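Local structure of single-strand DNA-binding protein (Agrobacterium tumefaciens, 3BTP) at residues E167-P172 / Q193-V198; K266-D271 / S301-K306; P347-N352 / V369-L374; V480-R485 / K507-A512. The protein binds single-stranded DNA of any sequence and mediates nuclear uptake of the transferred T-DNA strand during plant transformation by Agrobacterium. All blocks are in the same frame, centred on the assembly; numbering follows the deposited sequence.

The four contacts run in series along the chain and differ in burial. Contact 3 is buried, contacts 2 and 4 are partly buried, and contact 1 lies at the surface. Contacts 3 and 4 involve the same closed eight-stranded antiparallel barrel, with nearest atoms about 7 Å apart, yet contact 3 is held mainly by backbone bonds and a water, and contact 4 by apolar packing with an ion pair at its margin. Contact 2 belongs to a separate four-stranded sheet, its centre about 47 Å from that of contact 4, and carries a network of charges. Contact 1 joins a loop to a helix through one lysine and an apolar patch.

Contact 1 of 4, residues E167-P172 / Q193-V198; sequences ERIDLP and QYKLEV. Unlike the reference sequence in segment 167-172: L171 (reference Ile).
K195 has CG anti to its carbonyl carbon (chi1 -60°) and an extended chain beyond it, and E167 folds back through a bend that turns CD back beside its own CA (chi2 -60°); the two side chains cross at about a right angle. K195 NZ meets E167 OE1 at 2.7 Å in a salt bridge, nearly along the C-O axis of that oxygen. The same ammonium donates to E167 O at 2.8 Å, with the donor tilted 30° from the carbonyl plane, and weakly to I169 O. A lysine of helix 186-206 therefore holds the C-terminal end of helix 162-167, where carbonyls begin to lack helical donors, and the loop that follows lies across the longer helix. There the contact turns apolar. I169 CG2 sits 3.9 Å from V198 CG1, the two side chains sliding past each other in opposite directions, and I169 also touches W199 further along the helix. L171 CD2 approaches Y194 CD2 obliquely at 3.4 Å, while P172 and Y194 meet tip to tip, P172 CD being 3.5 Å from Y194 CZ. R168 points away from the helix and forms a salt bridge to an acidic side chain in the chain of another protein.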
loop_
_atom_site.group_PDB
_atom_site.type_symbol
_atom_site.label_atom_id
_atom_site.label_comp_id
_atom_site.label_asym_id
_atom_site.label_seq_id
_atom_site.Cartn_x
_atom_site.Cartn_y
_atom_site.Cartn_z
ATOM N N GLU A 167 -7.954 13.766 3.276
ATOM C CA GLU A 167 -6.762 13.637 4.145
ATOM C C GLU A 167 -5.567 13.022 3.419
ATOM O O GLU A 167 -4.416 13.231 3.828
ATOM C CB GLU A 167 -7.087 12.891 5.470
ATOM C CG GLU A 167 -7.911 13.838 6.420
ATOM C CD GLU A 167 -7.124 15.151 6.784
ATOM O OE1 GLU A 167 -5.888 15.217 6.530
ATOM O OE2 GLU A 167 -7.689 16.101 7.347
ATOM N N ARG A 168 -5.817 12.275 2.363
ATOM C CA ARG A 168 -4.727 11.702 1.557
ATOM C C ARG A 168 -3.944 12.773 0.771
ATOM O O ARG A 168 -2.819 12.526 0.321
ATOM C CB ARG A 168 -5.273 10.577 0.640
ATOM C CG ARG A 168 -4.416 10.142 -0.576
ATOM C CD ARG A 168 -3.546 9.012 -0.135
ATOM N NE ARG A 168 -2.423 8.524 -0.982
ATOM C CZ ARG A 168 -1.221 9.077 -1.026
ATOM N NH1 ARG A 168 -0.979 10.247 -0.436
ATOM N NH2 ARG A 168 -0.266 8.473 -1.690
ATOM N N ILE A 169 -4.504 13.972 0.614
ATOM C CA ILE A 169 -3.689 15.071 0.086
ATOM C C ILE A 169 -2.518 15.292 1.045
ATOM O O ILE A 169 -2.693 15.386 2.288
ATOM C CB ILE A 169 -4.464 16.378 -0.203
ATOM C CG1 ILE A 169 -5.662 16.158 -1.207
ATOM C CG2 ILE A 169 -3.449 17.466 -0.725
ATOM C CD1 ILE A 169 -6.996 17.106 -0.992
ATOM N N ASP A 170 -1.302 15.288 0.531
ATOM C CA ASP A 170 -0.170 15.386 1.465
ATOM C C ASP A 170 0.360 16.826 1.511
ATOM O O ASP A 170 0.207 17.571 0.558
ATOM C CB ASP A 170 0.959 14.409 1.133
ATOM C CG ASP A 170 1.587 14.723 -0.175
ATOM O OD1 ASP A 170 0.806 15.009 -1.108
ATOM O OD2 ASP A 170 2.856 14.731 -0.273
ATOM N N LEU A 171 0.929 17.219 2.641
ATOM C CA LEU A 171 1.554 18.546 2.685
ATOM C C LEU A 171 3.005 18.493 2.211
ATOM O O LEU A 171 3.794 17.665 2.697
ATOM C CB LEU A 171 1.487 19.158 4.099
ATOM C CG LEU A 171 0.028 18.947 4.577
ATOM C CD1 LEU A 171 0.046 19.054 6.049
ATOM C CD2 LEU A 171 -0.986 19.934 3.953
ATOM N N PRO A 172 3.350 19.399 1.296
ATOM C CA PRO A 172 4.722 19.695 0.913
ATOM C C PRO A 172 5.638 19.811 2.116
ATOM O O PRO A 172 5.311 20.503 3.099
ATOM C CB PRO A 172 4.593 21.033 0.196
ATOM C CG PRO A 172 3.266 20.899 -0.498
ATOM C CD PRO A 172 2.389 20.214 0.541
ATOM N N GLN A 193 -6.475 24.333 5.238
ATOM C CA GLN A 193 -6.626 25.360 4.221
ATOM C C GLN A 193 -5.777 24.928 3.056
ATOM O O GLN A 193 -6.204 25.040 1.917
ATOM C CB GLN A 193 -6.228 26.807 4.722
ATOM C CG GLN A 193 -7.206 27.479 5.664
ATOM C CD GLN A 193 -6.753 28.913 6.215
ATOM O OE1 GLN A 193 -5.535 29.224 6.416
ATOM N NE2 GLN A 193 -7.763 29.775 6.452
ATOM N N TYR A 194 -4.577 24.420 3.316
ATOM C CA TYR A 194 -3.774 23.884 2.187
ATOM C C TYR A 194 -4.507 22.763 1.395
ATOM O O TYR A 194 -4.593 22.801 0.154
ATOM C CB TYR A 194 -2.379 23.388 2.619
ATOM C CG TYR A 194 -1.648 22.800 1.401
ATOM C CD1 TYR A 194 -0.887 23.614 0.558
ATOM C CD2 TYR A 194 -1.810 21.441 1.046
ATOM C CE1 TYR A 194 -0.210 23.078 -0.593
ATOM C CE2 TYR A 194 -1.166 20.884 -0.090
ATOM C CZ TYR A 194 -0.384 21.708 -0.906
ATOM O OH TYR A 194 0.226 21.161 -2.018
ATOM N N LYS A 195 -4.986 21.727 2.107
ATOM C CA LYS A 195 -5.721 20.614 1.428
ATOM C C LYS A 195 -7.046 21.084 0.773
ATOM O O LYS A 195 -7.422 20.587 -0.289
ATOM C CB LYS A 195 -5.940 19.427 2.396
ATOM C CG LYS A 195 -4.640 18.807 2.966
ATOM C CD LYS A 195 -4.932 17.546 3.779
ATOM C CE LYS A 195 -3.748 17.132 4.538
ATOM N NZ LYS A 195 -3.798 15.688 4.936
ATOM N N LEU A 196 -7.756 22.021 1.433
ATOM C CA LEU A 196 -9.012 22.629 0.894
ATOM C C LEU A 196 -8.808 23.237 -0.494
ATOM O O LEU A 196 -9.643 23.038 -1.393
ATOM C CB LEU A 196 -9.630 23.652 1.876
ATOM C CG LEU A 196 -10.998 24.265 1.544
ATOM C CD1 LEU A 196 -12.119 23.171 1.555
ATOM C CD2 LEU A 196 -11.390 25.478 2.460
ATOM N N GLU A 197 -7.665 23.883 -0.736
ATOM C CA GLU A 197 -7.452 24.454 -2.075
ATOM C C GLU A 197 -7.122 23.418 -3.135
ATOM O O GLU A 197 -7.522 23.531 -4.239
ATOM C CB GLU A 197 -6.362 25.495 -2.078
ATOM C CG GLU A 197 -6.071 26.120 -0.780
ATOM C CD GLU A 197 -5.364 27.444 -0.994
ATOM O OE1 GLU A 197 -4.201 27.413 -1.532
ATOM O OE2 GLU A 197 -6.007 28.497 -0.670
ATOM N N VAL A 198 -6.350 22.401 -2.791
ATOM C CA VAL A 198 -6.116 21.285 -3.697
ATOM C C VAL A 198 -7.451 20.618 -3.995
ATOM O O VAL A 198 -7.780 20.366 -5.143
ATOM C CB VAL A 198 -5.099 20.331 -3.075
ATOM C CG1 VAL A 198 -4.815 19.173 -3.997
ATOM C CG2 VAL A 198 -3.822 21.156 -2.802
#

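Contact 2 of 4, residues K266-D271 / S301-K306; sequences KTPQND and SDTEIK
K266 and E304 form an antiparallel hydrogen-bonded pair at the end of the two inner strands of a four-stranded antiparallel sheet, where strand 263-266 runs beside strand 304-308 just before the chain turns back at the type I turn T267-N270. The backbones bond reciprocally: K266 N donates to E304 O at 2.9 Å and E304 N to K266 O at 3.0 Å, both nearly straight, the latter at 171°. Towards the turn the contact rests on T303 instead. T303 CG2 touches K266 O at 3.5 Å, and P268 CD presses on T303 OG1 at 3.2 Å, a hydroxyl that is bonded to G300 O. D302 CB adds a looser touch on the ring of P268.

On the sheet face shared by K266 and E304 the two side chains lie side by side and point the same way. The lysine bends at its end, CE turned back beside CB (chi3 78°), and the link from K266 NZ to E304 OE1 is weak at 3.4 Å. The stronger partner of K266 NZ is D115, through a salt bridge. E304 OE1 is met more closely by K306 NZ, at 2.6 Å and from above the carboxylate plane, 48° out of it, and R153 forms a further salt bridge with this oxygen. K306 in turn has D316 as a second acidic partner.

One carboxylate oxygen thus faces three cationic groups. Such surroundings would favour the ionised form of E304, and the shared anion, with D115 and D316, probably offsets the repulsion between K266 NZ and K306 NZ, which lie 5.7 Å apart.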
loop_
_atom_site.group_PDB
_atom_site.type_symbol
_atom_site.label_atom_id
_atom_site.label_comp_id
_atom_site.label_asym_id
_atom_site.label_seq_id
_atom_site.Cartn_x
_atom_site.Cartn_y
_atom_site.Cartn_z
ATOM N N LYS A 266 -15.132 -3.522 -11.678
ATOM C CA LYS A 266 -15.342 -2.487 -12.664
ATOM C C LYS A 266 -14.953 -3.088 -14.017
ATOM O O LYS A 266 -13.763 -3.296 -14.261
ATOM C CB LYS A 266 -14.480 -1.276 -12.374
ATOM C CG LYS A 266 -14.728 -0.120 -13.389
ATOM C CD LYS A 266 -14.239 1.272 -12.873
ATOM C CE LYS A 266 -12.794 1.427 -12.997
ATOM N NZ LYS A 266 -12.101 1.122 -14.336
ATOM N N THR A 267 -15.940 -3.350 -14.886
ATOM C CA THR A 267 -15.683 -4.071 -16.153
ATOM C C THR A 267 -14.929 -3.166 -17.142
ATOM O O THR A 267 -14.860 -1.947 -16.939
ATOM C CB THR A 267 -17.043 -4.519 -16.842
ATOM O OG1 THR A 267 -17.612 -3.402 -17.547
ATOM C CG2 THR A 267 -18.073 -5.076 -15.866
ATOM N N PRO A 268 -14.398 -3.744 -18.252
ATOM C CA PRO A 268 -13.761 -2.934 -19.289
ATOM C C PRO A 268 -14.651 -1.821 -19.882
ATOM O O PRO A 268 -14.119 -0.817 -20.421
ATOM C CB PRO A 268 -13.430 -3.978 -20.345
ATOM C CG PRO A 268 -13.175 -5.249 -19.485
ATOM C CD PRO A 268 -14.331 -5.195 -18.584
ATOM N N GLN A 269 -15.978 -1.995 -19.797
ATOM C CA GLN A 269 -16.936 -0.898 -20.171
ATOM C C GLN A 269 -17.210 0.135 -19.043
ATOM O O GLN A 269 -17.980 1.091 -19.259
ATOM C CB GLN A 269 -18.290 -1.475 -20.676
ATOM C CG GLN A 269 -18.154 -2.425 -21.867
ATOM C CD GLN A 269 -17.486 -3.812 -21.550
ATOM O OE1 GLN A 269 -17.750 -4.440 -20.509
ATOM N NE2 GLN A 269 -16.667 -4.293 -22.481
ATOM N N ASN A 270 -16.623 -0.081 -17.846
ATOM C CA ASN A 270 -16.651 0.869 -16.727
ATOM C C ASN A 270 -17.958 0.768 -15.969
ATOM O O ASN A 270 -18.376 1.685 -15.268
ATOM C CB ASN A 270 -16.321 2.329 -17.184
ATOM C CG ASN A 270 -14.795 2.667 -17.174
ATOM O OD1 ASN A 270 -14.311 3.353 -18.064
ATOM N ND2 ASN A 270 -14.057 2.212 -16.157
ATOM N N ASP A 271 -18.613 -0.365 -16.149
ATOM C CA ASP A 271 -19.792 -0.763 -15.427
ATOM C C ASP A 271 -19.327 -1.340 -14.072
ATOM O O ASP A 271 -18.359 -2.099 -14.013
ATOM C CB ASP A 271 -20.511 -1.903 -16.219
ATOM C CG ASP A 271 -21.171 -1.412 -17.587
ATOM O OD1 ASP A 271 -21.853 -0.328 -17.619
ATOM O OD2 ASP A 271 -21.030 -2.157 -18.616
ATOM N N SER A 301 -10.691 -9.721 -19.514
ATOM C CA SER A 301 -9.500 -9.816 -18.716
ATOM C C SER A 301 -8.943 -8.462 -18.247
ATOM O O SER A 301 -8.067 -8.448 -17.422
ATOM C CB SER A 301 -8.455 -10.641 -19.460
ATOM O OG SER A 301 -8.082 -9.894 -20.606
ATOM N N ASP A 302 -9.466 -7.348 -18.779
ATOM C CA ASP A 302 -9.125 -5.977 -18.371
ATOM C C ASP A 302 -9.963 -5.449 -17.196
ATOM O O ASP A 302 -9.854 -4.267 -16.857
ATOM C CB ASP A 302 -9.329 -4.994 -19.539
ATOM C CG ASP A 302 -8.152 -4.987 -20.537
ATOM O OD1 ASP A 302 -7.243 -5.846 -20.405
ATOM O OD2 ASP A 302 -8.145 -4.106 -21.450
ATOM N N THR A 303 -10.820 -6.302 -16.642
ATOM C CA THR A 303 -11.669 -6.004 -15.491
ATOM C C THR A 303 -10.860 -5.693 -14.222
ATOM O O THR A 303 -9.891 -6.330 -13.950
ATOM C CB THR A 303 -12.660 -7.177 -15.222
ATOM O OG1 THR A 303 -13.405 -7.394 -16.417
ATOM C CG2 THR A 303 -13.705 -6.808 -14.150
ATOM N N GLU A 304 -11.274 -4.689 -13.464
ATOM C CA GLU A 304 -10.605 -4.357 -12.188
ATOM C C GLU A 304 -11.407 -4.876 -11.003
ATOM O O GLU A 304 -12.594 -4.817 -11.007
ATOM C CB GLU A 304 -10.436 -2.857 -12.089
ATOM C CG GLU A 304 -9.222 -2.397 -12.847
ATOM C CD GLU A 304 -9.089 -0.859 -12.943
ATOM O OE1 GLU A 304 -9.730 -0.073 -12.155
ATOM O OE2 GLU A 304 -8.290 -0.455 -13.823
ATOM N N ILE A 305 -10.744 -5.368 -9.984
ATOM C CA ILE A 305 -11.437 -5.783 -8.779
ATOM C C ILE A 305 -10.867 -5.016 -7.626
ATOM O O ILE A 305 -9.678 -5.054 -7.423
ATOM C CB ILE A 305 -11.245 -7.338 -8.458
ATOM C CG1 ILE A 305 -11.679 -8.230 -9.654
ATOM C CG2 ILE A 305 -12.038 -7.712 -7.179
ATOM C CD1 ILE A 305 -11.185 -9.641 -9.534
ATOM N N LYS A 306 -11.740 -4.357 -6.858
ATOM C CA LYS A 306 -11.429 -3.669 -5.614
ATOM C C LYS A 306 -12.011 -4.395 -4.432
ATOM O O LYS A 306 -13.171 -4.842 -4.429
ATOM C CB LYS A 306 -12.041 -2.257 -5.569
ATOM C CG LYS A 306 -12.010 -1.606 -6.896
ATOM C CD LYS A 306 -10.577 -1.467 -7.507
ATOM C CE LYS A 306 -10.721 -0.845 -8.939
ATOM N NZ LYS A 306 -9.412 -0.468 -9.580
#

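Contact 3 of 4, residues P347-N352 / V369-L374; sequences PAATVN and VSVDYL
V351 and V369 pair through both of their peptide groups: V351 N donates to V369 O and V369 N to V351 O, each at 2.7 Å, which identifies an antiparallel hydrogen-bonded pair of the barrel. The carbonyl of V369 is also approached by T350 CA at 3.3 Å, a CA-H...O contact made from T350, which itself faces S370 in the adjoining non-hydrogen-bonded pair. The backbone of T350 is bonded on its other flank to Q397, so strand 349-352 lies between strands 367-370 and 396-399.

Where strand 367-370 gives way to helix 371-377, S370 stands at the N-cap position. V371 N, in the first turn, donates to A349 O at 3.0 Å, almost straight at 175° although it lies well above the carbonyl plane. A349 O takes a second bond from a water at 2.8 Å. That water accepts from D372 N and bonds to S370 OG, which sits anti to its backbone N (chi1 175°), on the side of the water. L374 N finds its acceptor in S370 O, the start of the helical pattern. T350 OG1 is the exception: it is buried by the contact and has no partner in the model.

Apolar groups fill the rest. V371 CG2 lies 3.9 Å from A349 CB, and V351 CG1 meets L374 CD2 at the same distance, the side chains crossing at about a right angle; both V351 and L374 touch W383 and L387 of helix 382-388.

Early amide groups of the helix, which lack helical acceptors, are therefore satisfied by a strand carbonyl and a bridging water, so the strand-to-helix transition is tied to the adjoining strand by polar bonds within a largely apolar setting.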
loop_
_atom_site.group_PDB
_atom_site.type_symbol
_atom_site.label_atom_id
_atom_site.label_comp_id
_atom_site.label_asym_id
_atom_site.label_seq_id
_atom_site.Cartn_x
_atom_site.Cartn_y
_atom_site.Cartn_z
ATOM N N PRO A 347 11.164 -9.686 -0.892
ATOM C CA PRO A 347 11.161 -9.219 -2.333
ATOM C C PRO A 347 12.365 -9.758 -3.180
ATOM O O PRO A 347 13.473 -9.895 -2.641
ATOM C CB PRO A 347 11.205 -7.657 -2.248
ATOM C CG PRO A 347 10.915 -7.326 -0.826
ATOM C CD PRO A 347 11.100 -8.581 0.070
ATOM N N ALA A 348 12.116 -10.036 -4.474
ATOM C CA ALA A 348 13.089 -10.571 -5.410
ATOM C C ALA A 348 14.313 -9.675 -5.661
ATOM O O ALA A 348 15.453 -10.160 -5.820
ATOM C CB ALA A 348 12.397 -10.932 -6.716
ATOM N N ALA A 349 14.058 -8.363 -5.682
ATOM C CA ALA A 349 15.069 -7.372 -5.864
ATOM C C ALA A 349 14.598 -6.136 -5.088
ATOM O O ALA A 349 13.401 -5.908 -5.013
ATOM C CB ALA A 349 15.239 -7.069 -7.344
ATOM N N THR A 350 15.539 -5.320 -4.616
ATOM C CA THR A 350 15.282 -4.185 -3.785
ATOM C C THR A 350 16.205 -3.018 -4.285
ATOM O O THR A 350 17.294 -3.282 -4.832
ATOM C CB THR A 350 15.572 -4.715 -2.315
ATOM O OG1 THR A 350 14.328 -4.952 -1.554
ATOM C CG2 THR A 350 16.572 -4.002 -1.594
ATOM N N VAL A 351 15.784 -1.742 -4.098
ATOM C CA VAL A 351 16.664 -0.608 -4.378
ATOM C C VAL A 351 16.745 0.277 -3.137
ATOM O O VAL A 351 15.683 0.554 -2.518
ATOM C CB VAL A 351 16.234 0.220 -5.662
ATOM C CG1 VAL A 351 14.856 0.932 -5.492
ATOM C CG2 VAL A 351 17.297 1.250 -6.012
ATOM N N ASN A 352 17.981 0.698 -2.787
ATOM C CA ASN A 352 18.202 1.606 -1.731
ATOM C C ASN A 352 17.907 3.078 -2.134
ATOM O O ASN A 352 18.567 3.622 -3.014
ATOM C CB ASN A 352 19.664 1.508 -1.221
ATOM C CG ASN A 352 19.855 2.194 0.151
ATOM O OD1 ASN A 352 18.900 2.584 0.824
ATOM N ND2 ASN A 352 21.066 2.306 0.562
ATOM N N VAL A 369 13.590 -0.546 -1.266
ATOM C CA VAL A 369 12.232 -0.632 -1.635
ATOM C C VAL A 369 12.227 -1.687 -2.700
ATOM O O VAL A 369 13.094 -1.706 -3.611
ATOM C CB VAL A 369 11.641 0.761 -2.120
ATOM C CG1 VAL A 369 10.305 0.597 -2.799
ATOM C CG2 VAL A 369 11.509 1.782 -0.911
ATOM N N SER A 370 11.264 -2.578 -2.591
ATOM C CA SER A 370 11.026 -3.597 -3.605
ATOM C C SER A 370 10.990 -3.001 -5.022
ATOM O O SER A 370 10.254 -2.061 -5.286
ATOM C CB SER A 370 9.685 -4.227 -3.304
ATOM O OG SER A 370 9.353 -5.128 -4.318
ATOM N N VAL A 371 11.746 -3.577 -5.933
ATOM C CA VAL A 371 11.745 -3.152 -7.324
ATOM C C VAL A 371 10.430 -3.379 -8.104
ATOM O O VAL A 371 10.003 -2.534 -8.864
ATOM C CB VAL A 371 12.985 -3.840 -8.077
ATOM C CG1 VAL A 371 12.902 -3.723 -9.584
ATOM C CG2 VAL A 371 14.382 -3.302 -7.510
ATOM N N ASP A 372 9.870 -4.572 -7.978
ATOM C CA ASP A 372 8.556 -4.909 -8.428
ATOM C C ASP A 372 7.444 -3.904 -8.029
ATOM O O ASP A 372 6.684 -3.422 -8.883
ATOM C CB ASP A 372 8.219 -6.271 -7.842
ATOM C CG ASP A 372 6.789 -6.690 -8.143
ATOM O OD1 ASP A 372 6.519 -6.959 -9.329
ATOM O OD2 ASP A 372 5.933 -6.708 -7.188
ATOM N N TYR A 373 7.321 -3.624 -6.739
ATOM C CA TYR A 373 6.478 -2.530 -6.252
ATOM C C TYR A 373 6.682 -1.218 -7.056
ATOM O O TYR A 373 5.747 -0.615 -7.585
ATOM C CB TYR A 373 6.726 -2.305 -4.724
ATOM C CG TYR A 373 5.820 -1.281 -4.114
ATOM C CD1 TYR A 373 4.519 -1.620 -3.664
ATOM C CD2 TYR A 373 6.213 0.022 -4.027
ATOM C CE1 TYR A 373 3.648 -0.658 -3.100
ATOM C CE2 TYR A 373 5.353 1.007 -3.509
ATOM C CZ TYR A 373 4.086 0.668 -3.063
ATOM O OH TYR A 373 3.331 1.695 -2.532
ATOM N N LEU A 374 7.918 -0.767 -7.105
ATOM C CA LEU A 374 8.235 0.425 -7.811
ATOM C C LEU A 374 7.863 0.411 -9.300
ATOM O O LEU A 374 7.204 1.341 -9.781
ATOM C CB LEU A 374 9.700 0.756 -7.582
ATOM C CG LEU A 374 10.252 2.145 -7.839
ATOM C CD1 LEU A 374 9.624 3.263 -6.934
ATOM C CD2 LEU A 374 11.800 2.066 -7.691
HETATM O O HOH W 1 11.121 -6.987 -6.253
#

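Contact 4 of 4, residues V480-R485 / K507-A512; sequences VLIADR and KLPSDA
I482 supplies the tight part of this contact, its two branches meeting three residues of the 507-512 segment. CG2, anti to the backbone N, reaches A512 CB at 3.5 Å and P509 CD at 3.7 Å. The other branch points to L508, with I482 CG1 at 4.1 Å from L508 CD1 and the side chains crossing at about a right angle. I482 and A512 are both buried, and V498 and Y501 of helix 498-503 and L516 close in on the same isoleucine, while V453 of the neighbouring strand touches A512. A step along the strand, the P509 ring comes up to the backbone, P509 CG lying 3.8 Å from A483 O.

Beyond P509 the packing gives way to a polar margin of partly exposed residues. The R485 side chain, extended from CG to NE, passes P509 CB with its NE at 3.9 Å, the proline lying at the edge of the guanidinium. It then meets D511 tip to tip: R485 NH2 donates to D511 OD2 at 2.8 Å, with an N-H...O angle of 152°. The oxygen lies in the guanidinium plane, but the nitrogen stands above the carboxylate plane, the two planes being turned 44° apart. D511 OD2 also forms a salt bridge with R491, and R485 NH1 is bonded to G489 O, so both charged groups have second partners.

P509, at the N-cap position, immediately precedes helix 510-515, whose first turn is laid against the strand on the side of I482 and R485: a helix packed on strand 480-485 of a closed antiparallel barrel, apolar where it meets the strand and ion-paired at its margin.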
loop_
_atom_site.group_PDB
_atom_site.type_symbol
_atom_site.label_atom_id
_atom_site.label_comp_id
_atom_site.label_asym_id
_atom_site.label_seq_id
_atom_site.Cartn_x
_atom_site.Cartn_y
_atom_site.Cartn_z
ATOM N N VAL A 480 14.160 -10.672 9.545
ATOM C CA VAL A 480 15.399 -10.064 9.970
ATOM C C VAL A 480 16.610 -10.587 9.196
ATOM O O VAL A 480 16.797 -11.755 9.077
ATOM C CB VAL A 480 15.563 -10.259 11.483
ATOM C CG1 VAL A 480 16.889 -9.672 11.983
ATOM C CG2 VAL A 480 14.374 -9.612 12.222
ATOM N N LEU A 481 17.390 -9.675 8.627
ATOM C CA LEU A 481 18.554 -9.961 7.784
ATOM C C LEU A 481 19.754 -9.238 8.390
ATOM O O LEU A 481 19.672 -8.092 8.812
ATOM C CB LEU A 481 18.345 -9.432 6.336
ATOM C CG LEU A 481 17.214 -10.071 5.487
ATOM C CD1 LEU A 481 16.426 -9.020 4.773
ATOM C CD2 LEU A 481 17.821 -10.986 4.485
ATOM N N ILE A 482 20.881 -9.931 8.337
ATOM C CA ILE A 482 22.095 -9.588 9.033
ATOM C C ILE A 482 23.156 -9.294 7.992
ATOM O O ILE A 482 23.309 -10.061 7.010
ATOM C CB ILE A 482 22.532 -10.738 9.977
ATOM C CG1 ILE A 482 21.328 -11.273 10.801
ATOM C CG2 ILE A 482 23.710 -10.261 10.922
ATOM C CD1 ILE A 482 20.813 -10.245 11.864
ATOM N N ALA A 483 23.858 -8.175 8.169
ATOM C CA ALA A 483 25.007 -7.867 7.298
ATOM C C ALA A 483 26.124 -8.822 7.612
ATOM O O ALA A 483 26.709 -8.733 8.682
ATOM C CB ALA A 483 25.509 -6.397 7.463
ATOM N N ASP A 484 26.428 -9.694 6.661
ATOM C CA ASP A 484 27.427 -10.713 6.840
ATOM C C ASP A 484 28.861 -10.181 6.888
ATOM O O ASP A 484 29.167 -9.086 6.409
ATOM C CB ASP A 484 27.300 -11.788 5.723
ATOM C CG ASP A 484 25.896 -12.380 5.644
ATOM O OD1 ASP A 484 25.262 -12.636 6.699
ATOM O OD2 ASP A 484 25.402 -12.554 4.526
ATOM N N ARG A 485 29.727 -11.018 7.453
ATOM C CA ARG A 485 31.115 -10.744 7.626
ATOM C C ARG A 485 31.837 -12.023 7.241
ATOM O O ARG A 485 31.331 -13.111 7.501
ATOM C CB ARG A 485 31.408 -10.331 9.084
ATOM C CG ARG A 485 31.217 -8.923 9.287
ATOM C CD ARG A 485 31.579 -8.529 10.604
ATOM N NE ARG A 485 31.024 -7.235 10.971
ATOM C CZ ARG A 485 31.592 -6.028 10.803
ATOM N NH1 ARG A 485 32.769 -5.860 10.234
ATOM N NH2 ARG A 485 30.940 -4.961 11.207
ATOM N N LYS A 507 27.304 -17.545 14.983
ATOM C CA LYS A 507 27.154 -16.365 15.826
ATOM C C LYS A 507 26.931 -15.059 14.960
ATOM O O LYS A 507 27.597 -14.850 13.920
ATOM C CB LYS A 507 28.446 -16.253 16.642
ATOM C CG LYS A 507 28.351 -15.479 17.962
ATOM C CD LYS A 507 29.606 -14.508 18.172
ATOM C CE LYS A 507 29.727 -13.407 17.041
ATOM N NZ LYS A 507 30.382 -12.106 17.463
ATOM N N LEU A 508 25.993 -14.210 15.391
ATOM C CA LEU A 508 25.787 -12.887 14.836
ATOM C C LEU A 508 26.998 -12.015 15.066
ATOM O O LEU A 508 27.583 -12.110 16.137
ATOM C CB LEU A 508 24.623 -12.230 15.551
ATOM C CG LEU A 508 23.201 -12.084 15.012
ATOM C CD1 LEU A 508 22.727 -13.188 14.126
ATOM C CD2 LEU A 508 22.381 -12.021 16.206
ATOM N N PRO A 509 27.365 -11.132 14.079
ATOM C CA PRO A 509 28.372 -10.124 14.381
ATOM C C PRO A 509 27.840 -9.238 15.521
ATOM O O PRO A 509 26.615 -9.108 15.695
ATOM C CB PRO A 509 28.504 -9.312 13.080
ATOM C CG PRO A 509 27.795 -10.142 11.987
ATOM C CD PRO A 509 26.829 -11.015 12.695
ATOM N N SER A 510 28.753 -8.662 16.294
ATOM C CA SER A 510 28.406 -7.896 17.495
ATOM C C SER A 510 27.588 -6.611 17.210
ATOM O O SER A 510 26.629 -6.304 17.940
ATOM C CB SER A 510 29.645 -7.663 18.390
ATOM O OG SER A 510 30.785 -7.261 17.635
ATOM N N ASP A 511 27.889 -5.923 16.112
ATOM C CA ASP A 511 27.038 -4.772 15.679
ATOM C C ASP A 511 25.564 -5.186 15.486
ATOM O O ASP A 511 24.656 -4.584 16.067
ATOM C CB ASP A 511 27.635 -4.001 14.469
ATOM C CG ASP A 511 27.773 -4.830 13.196
ATOM O OD1 ASP A 511 27.211 -5.926 13.104
ATOM O OD2 ASP A 511 28.435 -4.365 12.233
ATOM N N ALA A 512 25.357 -6.300 14.757
ATOM C CA ALA A 512 24.038 -6.893 14.571
ATOM C C ALA A 512 23.401 -7.310 15.889
ATOM O O ALA A 512 22.186 -7.106 16.140
ATOM C CB ALA A 512 24.156 -8.059 13.631
#